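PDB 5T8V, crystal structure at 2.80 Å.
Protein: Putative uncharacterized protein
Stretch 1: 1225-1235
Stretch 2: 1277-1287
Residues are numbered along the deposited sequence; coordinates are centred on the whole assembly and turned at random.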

# COMPACT_ATOMS: atom_id res chain seq x y z
N PRO A 1225 24.61 1.06 7.10
CA PRO A 1225 24.30 1.31 5.68
C PRO A 1225 25.38 2.13 4.97
O PRO A 1225 25.07 2.95 4.11
CB PRO A 1225 22.99 2.09 5.75
CG PRO A 1225 23.08 2.85 7.02
CD PRO A 1225 23.88 1.99 7.98
N PHE A 1226 26.65 1.88 5.31
CA PHE A 1226 27.76 2.63 4.74
C PHE A 1226 27.59 4.13 4.99
O PHE A 1226 27.17 4.87 4.10
CB PHE A 1226 27.89 2.36 3.23
CG PHE A 1226 28.98 1.38 2.86
CD1 PHE A 1226 30.20 1.37 3.52
CD2 PHE A 1226 28.78 0.47 1.84
CE1 PHE A 1226 31.19 0.47 3.17
CE2 PHE A 1226 29.76 -0.44 1.48
CZ PHE A 1226 30.97 -0.44 2.15
N THR A 1227 27.91 4.58 6.20
CA THR A 1227 27.85 5.99 6.55
C THR A 1227 29.20 6.44 7.11
O THR A 1227 29.81 5.72 7.91
CB THR A 1227 26.75 6.26 7.59
OG1 THR A 1227 26.99 5.48 8.77
CG2 THR A 1227 25.38 5.92 7.02
N PRO A 1228 29.69 7.61 6.71
CA PRO A 1228 31.00 8.06 7.19
C PRO A 1228 30.94 8.49 8.65
O PRO A 1228 29.90 8.90 9.17
CB PRO A 1228 31.33 9.24 6.27
CG PRO A 1228 30.00 9.79 5.91
CD PRO A 1228 29.06 8.61 5.82
N LYS A 1229 32.09 8.39 9.32
CA LYS A 1229 32.17 8.77 10.72
C LYS A 1229 31.86 10.25 10.91
O LYS A 1229 31.23 10.64 11.90
CB LYS A 1229 33.55 8.44 11.29
CG LYS A 1229 33.92 6.97 11.22
CD LYS A 1229 32.97 6.11 12.04
CE LYS A 1229 33.39 4.65 12.03
NZ LYS A 1229 34.72 4.44 12.66
N LEU A 1230 32.28 11.09 9.97
CA LEU A 1230 32.08 12.53 10.04
C LEU A 1230 30.72 12.97 9.50
O LEU A 1230 30.52 14.17 9.29
CB LEU A 1230 33.19 13.25 9.28
CG LEU A 1230 34.63 12.87 9.63
CD1 LEU A 1230 35.61 13.61 8.73
CD2 LEU A 1230 34.93 13.15 11.09
N HIS A 1231 29.79 12.03 9.29
CA HIS A 1231 28.51 12.41 8.69
C HIS A 1231 27.74 13.36 9.60
O HIS A 1231 26.99 14.21 9.10
CB HIS A 1231 27.68 11.16 8.38
CG HIS A 1231 26.76 10.74 9.48
ND1 HIS A 1231 27.13 9.87 10.48
CD2 HIS A 1231 25.46 11.05 9.72
CE1 HIS A 1231 26.11 9.67 11.29
NE2 HIS A 1231 25.09 10.38 10.85
N LEU A 1232 27.92 13.26 10.92
CA LEU A 1232 27.38 14.28 11.81
C LEU A 1232 28.06 15.62 11.55
O LEU A 1232 27.39 16.64 11.35
CB LEU A 1232 27.56 13.87 13.27
CG LEU A 1232 26.81 12.64 13.81
CD1 LEU A 1232 25.42 12.51 13.21
CD2 LEU A 1232 27.63 11.37 13.61
N PHE A 1233 29.39 15.62 11.56
CA PHE A 1233 30.15 16.84 11.31
C PHE A 1233 29.60 17.58 10.09
O PHE A 1233 29.09 18.71 10.21
CB PHE A 1233 31.63 16.49 11.11
CG PHE A 1233 32.58 17.64 11.34
CD1 PHE A 1233 32.14 18.96 11.30
CD2 PHE A 1233 33.92 17.40 11.59
CE1 PHE A 1233 33.02 20.00 11.51
CE2 PHE A 1233 34.80 18.44 11.80
CZ PHE A 1233 34.35 19.74 11.76
N MET A 1234 29.68 16.96 8.92
CA MET A 1234 29.20 17.61 7.71
C MET A 1234 27.73 17.97 7.80
O MET A 1234 27.31 18.99 7.25
CB MET A 1234 29.46 16.72 6.50
CG MET A 1234 30.92 16.65 6.09
SD MET A 1234 31.16 16.21 4.36
CE MET A 1234 30.47 17.64 3.54
N GLU A 1235 26.93 17.16 8.50
CA GLU A 1235 25.53 17.51 8.67
C GLU A 1235 25.39 18.86 9.36
O GLU A 1235 24.58 19.70 8.95
CB GLU A 1235 24.80 16.43 9.47
CG GLU A 1235 23.28 16.60 9.48
CD GLU A 1235 22.55 15.35 9.93
OE1 GLU A 1235 22.40 15.17 11.16
OE2 GLU A 1235 22.13 14.56 9.06
N ARG A 1277 43.77 6.75 5.43
CA ARG A 1277 42.69 5.82 5.15
C ARG A 1277 41.40 6.25 5.84
O ARG A 1277 40.32 6.26 5.24
CB ARG A 1277 43.08 4.41 5.59
CG ARG A 1277 42.01 3.36 5.34
CD ARG A 1277 42.42 2.00 5.87
NE ARG A 1277 41.56 0.95 5.34
CZ ARG A 1277 41.76 -0.35 5.52
NH1 ARG A 1277 42.80 -0.77 6.24
NH2 ARG A 1277 40.93 -1.23 4.99
N PHE A 1278 41.51 6.61 7.12
CA PHE A 1278 40.33 7.01 7.87
C PHE A 1278 39.58 8.14 7.18
O PHE A 1278 38.34 8.12 7.12
CB PHE A 1278 40.71 7.43 9.29
CG PHE A 1278 39.59 8.11 10.04
CD1 PHE A 1278 38.55 7.38 10.58
CD2 PHE A 1278 39.58 9.49 10.19
CE1 PHE A 1278 37.52 8.00 11.26
CE2 PHE A 1278 38.56 10.12 10.87
CZ PHE A 1278 37.53 9.37 11.40
N ILE A 1279 40.30 9.12 6.63
CA ILE A 1279 39.63 10.30 6.08
C ILE A 1279 39.41 10.22 4.58
O ILE A 1279 38.79 11.14 4.01
CB ILE A 1279 40.38 11.61 6.44
CG1 ILE A 1279 41.79 11.63 5.84
CG2 ILE A 1279 40.44 11.78 7.95
CD1 ILE A 1279 42.50 12.96 6.06
N ILE A 1280 39.87 9.17 3.91
CA ILE A 1280 39.45 8.94 2.53
C ILE A 1280 38.21 8.04 2.49
O ILE A 1280 37.31 8.25 1.66
CB ILE A 1280 40.59 8.35 1.67
CG1 ILE A 1280 41.00 6.96 2.15
CG2 ILE A 1280 41.79 9.29 1.66
CD1 ILE A 1280 40.40 5.84 1.32
N GLU A 1281 38.15 7.05 3.38
CA GLU A 1281 36.94 6.25 3.49
C GLU A 1281 35.73 7.12 3.84
O GLU A 1281 34.59 6.75 3.53
CB GLU A 1281 37.13 5.15 4.54
CG GLU A 1281 38.12 4.08 4.13
CD GLU A 1281 38.42 3.09 5.24
OE1 GLU A 1281 38.63 3.54 6.39
OE2 GLU A 1281 38.43 1.87 4.98
N ASN A 1282 35.96 8.27 4.48
CA ASN A 1282 34.88 9.23 4.67
C ASN A 1282 34.52 9.92 3.36
O ASN A 1282 33.34 10.18 3.09
CB ASN A 1282 35.26 10.27 5.73
CG ASN A 1282 35.13 9.75 7.14
OD1 ASN A 1282 34.02 9.60 7.66
ND2 ASN A 1282 36.26 9.49 7.79
N LEU A 1283 35.52 10.23 2.54
CA LEU A 1283 35.25 10.90 1.27
C LEU A 1283 34.42 10.01 0.35
O LEU A 1283 33.58 10.50 -0.41
CB LEU A 1283 36.56 11.30 0.59
CG LEU A 1283 37.43 12.30 1.34
CD1 LEU A 1283 38.78 12.45 0.65
CD2 LEU A 1283 36.74 13.65 1.47
N ALA A 1284 34.66 8.70 0.40
CA ALA A 1284 33.91 7.78 -0.46
C ALA A 1284 32.41 8.01 -0.36
O ALA A 1284 31.71 8.07 -1.37
CB ALA A 1284 34.26 6.33 -0.11
N PHE A 1285 31.90 8.15 0.86
CA PHE A 1285 30.47 8.31 1.11
C PHE A 1285 30.27 9.51 2.01
O PHE A 1285 30.92 9.62 3.06
CB PHE A 1285 29.89 7.05 1.76
CG PHE A 1285 30.68 5.80 1.48
CD1 PHE A 1285 30.42 5.03 0.36
CD2 PHE A 1285 31.69 5.40 2.34
CE1 PHE A 1285 31.15 3.88 0.10
CE2 PHE A 1285 32.43 4.26 2.08
CZ PHE A 1285 32.15 3.50 0.96
N PHE A 1286 29.37 10.42 1.62
CA PHE A 1286 29.17 11.64 2.39
C PHE A 1286 27.80 12.27 2.19
O PHE A 1286 27.42 13.17 2.94
CB PHE A 1286 30.25 12.67 2.03
CG PHE A 1286 31.28 12.91 3.12
CD1 PHE A 1286 30.93 12.90 4.46
CD2 PHE A 1286 32.60 13.16 2.78
CE1 PHE A 1286 31.88 13.12 5.44
CE2 PHE A 1286 33.55 13.38 3.76
CZ PHE A 1286 33.19 13.36 5.09
N GLU A 1287 27.06 11.83 1.18
CA GLU A 1287 25.79 12.46 0.82
C GLU A 1287 26.00 13.94 0.51
O GLU A 1287 25.45 14.84 1.16
CB GLU A 1287 24.74 12.27 1.93
CG GLU A 1287 24.03 10.93 1.91
CD GLU A 1287 23.13 10.76 0.70
OE1 GLU A 1287 23.65 10.57 -0.42
OE2 GLU A 1287 21.89 10.82 0.87

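The contact joins Phe-1226, the turn from Pro-1228 and the helical residue Met-1234 to Phe-1278, Asn-1282, Phe-1285 and Phe-1286, and buries 570 Å² in total. The backbones come closest at Pro-1228 and Asn-1282, whose CA atoms lie 4.8 Å apart.

Asn-1282 supplies the polar centre. Its CA-to-CB bond points sideways, but with chi1 at -79° (m) and chi2 at -74° the amide comes nearer to the type I turn formed by Pro-1228 to His-1231. Asn-1282 OD1 accepts a nearly linear hydrogen bond from Leu-1230 N (3.3 Å, 169°); Leu-1230 is at the N-cap position of the following helix. Lys-1229 N lies 2.8 Å from Asn-1282 OD1, so the carbonyl oxygen sits beside two successive backbone nitrogens of the turn. The other end of the amide is held within its own stretch, where Asn-1282 ND2 makes a weak hydrogen bond to Phe-1278 O (2.6 Å, 119°). The turn is braced from its own side by His-1231, which donates to Pro-1228 O from its backbone N (3.1 Å) and from its ring ND1 (3.2 Å); a chi1 of 92°, between wells, accompanies this folding back, and the end of the side chain leads away from the other stretch.

Pro-1228, with its C-gamma endo ring, is packed tightly: CB is 3.0 Å from Asn-1282 OD1, and CG is 3.0 Å from Phe-1285 O and 3.6 Å from Phe-1286 CD1.

Phe-1286 has the largest covered area of the contact. Its chi1 of -109° is off-rotamer; its CA-to-CB bond points sideways, but the end of the side chain comes nearer to the other stretch. Met-1234, in an m, t, p conformation, places SD over one face of the Phe-1286 ring, 3.3 Å from its centroid and only 11° off the normal, a sulfur-aromatic interaction. Leu-1230 CB approaches the ring edge, 4.1 Å from Phe-1286 CE1, so the ring meets a helical residue, Met-1234, with a face and the N-cap residue, Leu-1230, at its edge.

Phe-1285 is also off-rotamer, with chi1 at -24°. Its ring forms an offset stack with that of Phe-1226, itself between wells at -101°: the centroids are 4.6 Å apart, the planes are inclined by 20°, and the closest atoms, Phe-1226 CD1 and Phe-1285 CZ, are 3.9 Å apart.

Lys-1229 starts toward the other stretch, and its CG lies 3.7 Å from Phe-1278 CE1. The m, m, t, p chain then leads away, taking NZ to a hydrogen bond elsewhere in the structure, so that its aliphatic part provides the packing against Phe-1278.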